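Local structure of HpuA (Kingella denitrificans ATCC 33394, 5EC6) at residues S48-I54 / N68-Q74. The protein is a haemoglobin receptor, an outer-membrane lipoprotein that binds haemoglobin and probably thereby serves iron acquisition from the host. Residues are numbered along the deposited sequence; the frame is centred on the assembly and turned at random.
Sequences SVKPFTI and NQEILYQ
Antiparallel strand pairing joins 48-54 to 68-74, parts of the two central strands (48-57 and 65-74) of a four-stranded antiparallel sheet separate from the larger barrel-like sheet of HpuA. Both backbones are extended, their axes 4.6 Å apart at closest and inclined at 147°. The register runs from S48 opposite Q74 to I54 opposite N68. S48/Q74, K50/L72, F52/E70 and I54/N68 are hydrogen-bonded pairs, each closed by two reciprocal N-H...O bonds of 2.8-3.0 Å between backbone N and O; V49/Y73, P51/I71 and T53/Q69 are non-hydrogen-bonded. P51, which has no N-H, falls in a non-hydrogen-bonded pair, so its lack of a donor costs this strand pairing no bond. This is a beta hairpin, flanked by strands 29-31 and 80-81. On the face bearing F52, L72 CD1 lies over the phenyl ring as a CH-pi contact, 4.0 Å from its centroid, while Y80 meets that ring nearly perpendicularly. Extended K50 (mttt) reaches diagonally, NZ donating to Q74 OE1 at 2.8 Å. On the other face, V49 CB packs 3.7 Å from I71 CG2, and Y73 stacks on F151 of the larger sheet.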
ATOM      1  N   SER A  48     -10.647  -4.734  -5.937  1.00 17.39           N
ATOM      2  CA  SER A  48      -9.322  -5.292  -6.122  1.00 17.58           C
ATOM      3  C   SER A  48      -8.546  -4.561  -7.220  1.00 19.21           C
ATOM      4  O   SER A  48      -9.148  -3.861  -8.068  1.00 19.84           O
ATOM      5  CB  SER A  48      -9.396  -6.787  -6.429  1.00 20.20           C
ATOM      6  OG  SER A  48      -9.946  -7.044  -7.697  1.00 22.93           O
ATOM      7  N   VAL A  49      -7.229  -4.700  -7.187  1.00 17.59           N
ATOM      8  CA  VAL A  49      -6.357  -4.174  -8.281  1.00 18.26           C
ATOM      9  C   VAL A  49      -6.170  -5.275  -9.322  1.00 18.34           C
ATOM     10  O   VAL A  49      -5.972  -6.468  -8.989  1.00 18.58           O
ATOM     11  CB  VAL A  49      -5.030  -3.593  -7.767  1.00 17.17           C
ATOM     12  CG1 VAL A  49      -5.246  -2.287  -7.065  1.00 17.39           C
ATOM     13  CG2 VAL A  49      -4.247  -4.582  -6.900  1.00 19.67           C
ATOM     14  N   LYS A  50      -6.269  -4.902 -10.621  1.00 16.66           N
ATOM     15  CA  LYS A  50      -6.270  -5.877 -11.667  1.00 19.33           C
ATOM     16  C   LYS A  50      -5.371  -5.372 -12.818  1.00 18.54           C
ATOM     17  O   LYS A  50      -5.346  -4.170 -13.095  1.00 18.84           O
ATOM     18  CB  LYS A  50      -7.674  -6.122 -12.187  1.00 21.93           C
ATOM     19  CG  LYS A  50      -8.586  -6.847 -11.211  1.00 24.88           C
ATOM     20  CD  LYS A  50      -9.822  -7.363 -11.893  1.00 31.46           C
ATOM     21  CE  LYS A  50     -10.496  -8.443 -11.057  1.00 35.64           C
ATOM     22  NZ  LYS A  50     -11.826  -8.730 -11.666  1.00 38.77           N
ATOM     23  N   PRO A  51      -4.586  -6.275 -13.405  1.00 19.08           N
ATOM     24  CA  PRO A  51      -3.631  -5.860 -14.484  1.00 18.36           C
ATOM     25  C   PRO A  51      -4.274  -5.912 -15.878  1.00 19.54           C
ATOM     26  O   PRO A  51      -5.068  -6.820 -16.189  1.00 18.76           O
ATOM     27  CB  PRO A  51      -2.545  -6.917 -14.391  1.00 19.51           C
ATOM     28  CG  PRO A  51      -3.261  -8.163 -13.933  1.00 20.61           C
ATOM     29  CD  PRO A  51      -4.389  -7.685 -13.038  1.00 21.07           C
ATOM     30  N   PHE A  52      -3.864  -4.971 -16.723  1.00 19.09           N
ATOM     31  CA  PHE A  52      -4.377  -4.845 -18.090  1.00 20.03           C
ATOM     32  C   PHE A  52      -3.226  -4.491 -19.031  1.00 21.71           C
ATOM     33  O   PHE A  52      -2.198  -3.957 -18.631  1.00 20.75           O
ATOM     34  CB  PHE A  52      -5.429  -3.729 -18.159  1.00 18.97           C
ATOM     35  CG  PHE A  52      -6.739  -4.112 -17.566  1.00 20.04           C
ATOM     36  CD1 PHE A  52      -6.940  -3.945 -16.197  1.00 20.00           C
ATOM     37  CD2 PHE A  52      -7.706  -4.718 -18.330  1.00 21.45           C
ATOM     38  CE1 PHE A  52      -8.118  -4.295 -15.640  1.00 21.32           C
ATOM     39  CE2 PHE A  52      -8.897  -5.127 -17.760  1.00 24.26           C
ATOM     40  CZ  PHE A  52      -9.093  -4.902 -16.420  1.00 22.07           C
ATOM     41  N   THR A  53      -3.447  -4.802 -20.302  1.00 20.38           N
ATOM     42  CA  THR A  53      -2.604  -4.280 -21.383  1.00 20.46           C
ATOM     43  C   THR A  53      -3.457  -3.316 -22.167  1.00 19.93           C
ATOM     44  O   THR A  53      -4.530  -3.674 -22.629  1.00 20.91           O
ATOM     45  CB  THR A  53      -2.118  -5.453 -22.243  1.00 22.20           C
ATOM     46  OG1 THR A  53      -1.337  -6.339 -21.428  1.00 23.85           O
ATOM     47  CG2 THR A  53      -1.210  -4.972 -23.390  1.00 23.96           C
ATOM     48  N   ILE A  54      -3.008  -2.061 -22.239  1.00 18.51           N
ATOM     49  CA  ILE A  54      -3.819  -0.984 -22.725  1.00 18.11           C
ATOM     50  C   ILE A  54      -3.111  -0.318 -23.917  1.00 20.59           C
ATOM     51  O   ILE A  54      -1.945   0.102 -23.805  1.00 20.85           O
ATOM     52  CB  ILE A  54      -4.137   0.002 -21.625  1.00 21.40           C
ATOM     53  CG1 ILE A  54      -4.983  -0.740 -20.571  1.00 20.19           C
ATOM     54  CG2 ILE A  54      -4.867   1.208 -22.155  1.00 20.98           C
ATOM     55  CD1 ILE A  54      -5.527   0.109 -19.484  1.00 21.00           C
ATOM     56  N   ASN A  68       0.920  -0.433 -23.382  1.00 20.38           N
ATOM     57  CA  ASN A  68       1.634  -0.504 -22.108  1.00 22.97           C
ATOM     58  C   ASN A  68       0.817  -1.337 -21.123  1.00 20.57           C
ATOM     59  O   ASN A  68      -0.373  -1.367 -21.221  1.00 21.89           O
ATOM     60  CB  ASN A  68       1.832   0.890 -21.552  1.00 28.54           C
ATOM     61  CG  ASN A  68       2.921   1.634 -22.306  1.00 36.54           C
ATOM     62  OD1 ASN A  68       4.088   1.255 -22.218  1.00 39.06           O
ATOM     63  ND2 ASN A  68       2.531   2.588 -23.158  1.00 40.93           N
ATOM     64  N   GLN A  69       1.521  -1.919 -20.168  1.00 21.62           N
ATOM     65  CA  GLN A  69       0.908  -2.567 -18.990  1.00 21.25           C
ATOM     66  C   GLN A  69       0.449  -1.539 -17.999  1.00 21.13           C
ATOM     67  O   GLN A  69       1.166  -0.552 -17.712  1.00 22.35           O
ATOM     68  CB  GLN A  69       1.916  -3.502 -18.355  1.00 23.22           C
ATOM     69  CG  GLN A  69       2.247  -4.688 -19.208  1.00 27.76           C
ATOM     70  CD  GLN A  69       3.226  -5.643 -18.520  1.00 30.71           C
ATOM     71  OE1 GLN A  69       4.127  -5.221 -17.737  1.00 32.66           O
ATOM     72  NE2 GLN A  69       3.039  -6.913 -18.766  1.00 34.15           N
ATOM     73  N   GLU A  70      -0.770  -1.738 -17.448  1.00 18.90           N
ATOM     74  CA  GLU A  70      -1.310  -0.830 -16.466  1.00 19.22           C
ATOM     75  C   GLU A  70      -1.999  -1.670 -15.385  1.00 16.88           C
ATOM     76  O   GLU A  70      -2.313  -2.836 -15.608  1.00 18.31           O
ATOM     77  CB  GLU A  70      -2.311   0.154 -17.048  1.00 20.34           C
ATOM     78  CG  GLU A  70      -1.670   1.081 -18.084  1.00 24.64           C
ATOM     79  CD  GLU A  70      -2.559   2.202 -18.555  1.00 28.46           C
ATOM     80  OE1 GLU A  70      -3.496   2.605 -17.846  1.00 33.26           O
ATOM     81  OE2 GLU A  70      -2.259   2.733 -19.668  1.00 34.98           O
ATOM     82  N   ILE A  71      -2.213  -1.050 -14.232  1.00 16.81           N
ATOM     83  CA  ILE A  71      -3.101  -1.592 -13.198  1.00 16.77           C
ATOM     84  C   ILE A  71      -4.267  -0.655 -13.021  1.00 16.16           C
ATOM     85  O   ILE A  71      -4.061   0.548 -12.894  1.00 17.17           O
ATOM     86  CB  ILE A  71      -2.391  -1.670 -11.828  1.00 16.50           C
ATOM     87  CG1 ILE A  71      -1.133  -2.541 -11.859  1.00 18.19           C
ATOM     88  CG2 ILE A  71      -3.405  -2.138 -10.753  1.00 17.63           C
ATOM     89  CD1 ILE A  71      -1.381  -4.018 -11.907  1.00 18.53           C
ATOM     90  N   LEU A  72      -5.485  -1.205 -13.036  1.00 16.57           N
ATOM     91  CA  LEU A  72      -6.696  -0.468 -12.732  1.00 17.15           C
ATOM     92  C   LEU A  72      -7.256  -0.978 -11.402  1.00 17.68           C
ATOM     93  O   LEU A  72      -7.018  -2.130 -11.046  1.00 18.72           O
ATOM     94  CB  LEU A  72      -7.752  -0.657 -13.824  1.00 17.58           C
ATOM     95  CG  LEU A  72      -7.335  -0.291 -15.249  1.00 18.65           C
ATOM     96  CD1 LEU A  72      -8.453  -0.618 -16.263  1.00 19.33           C
ATOM     97  CD2 LEU A  72      -6.946   1.161 -15.268  1.00 20.27           C
ATOM     98  N   TYR A  73      -7.981  -0.104 -10.722  1.00 17.78           N
ATOM     99  CA  TYR A  73      -8.701  -0.448  -9.500  1.00 18.49           C
ATOM    100  C   TYR A  73     -10.121  -0.832  -9.913  1.00 20.21           C
ATOM    101  O   TYR A  73     -10.826  -0.023 -10.494  1.00 19.17           O
ATOM    102  CB  TYR A  73      -8.686   0.726  -8.507  1.00 18.56           C
ATOM    103  CG  TYR A  73      -9.594   0.459  -7.331  1.00 18.01           C
ATOM    104  CD1 TYR A  73      -9.267  -0.468  -6.372  1.00 17.87           C
ATOM    105  CD2 TYR A  73     -10.812   1.080  -7.248  1.00 17.55           C
ATOM    106  CE1 TYR A  73     -10.136  -0.748  -5.320  1.00 18.33           C
ATOM    107  CE2 TYR A  73     -11.682   0.802  -6.216  1.00 18.71           C
ATOM    108  CZ  TYR A  73     -11.344  -0.105  -5.263  1.00 19.24           C
ATOM    109  OH  TYR A  73     -12.244  -0.366  -4.231  1.00 18.76           O
ATOM    110  N   GLN A  74     -10.547  -2.052  -9.605  1.00 17.53           N
ATOM    111  CA  GLN A  74     -11.976  -2.442  -9.762  1.00 19.11           C
ATOM    112  C   GLN A  74     -12.706  -2.259  -8.406  1.00 20.54           C
ATOM    113  O   GLN A  74     -12.384  -2.920  -7.401  1.00 20.14           O
ATOM    114  CB  GLN A  74     -12.130  -3.884 -10.242  1.00 21.15           C
ATOM    115  CG  GLN A  74     -13.561  -4.155 -10.649  1.00 21.45           C
ATOM    116  CD  GLN A  74     -13.844  -5.564 -11.086  1.00 22.69           C
ATOM    117  OE1 GLN A  74     -13.203  -6.517 -10.680  1.00 23.93           O
ATOM    118  NE2 GLN A  74     -14.806  -5.696 -11.987  1.00 24.56           N
TER
HETATM  119  O   HOH W   1     -12.687  -6.844  -8.052  1.00 26.79           O
HETATM  120  O   HOH W   2       1.113  -6.990 -21.607  1.00 39.71           O
HETATM  121  O   HOH W   3      -1.366   2.289 -21.912  1.00 35.37           O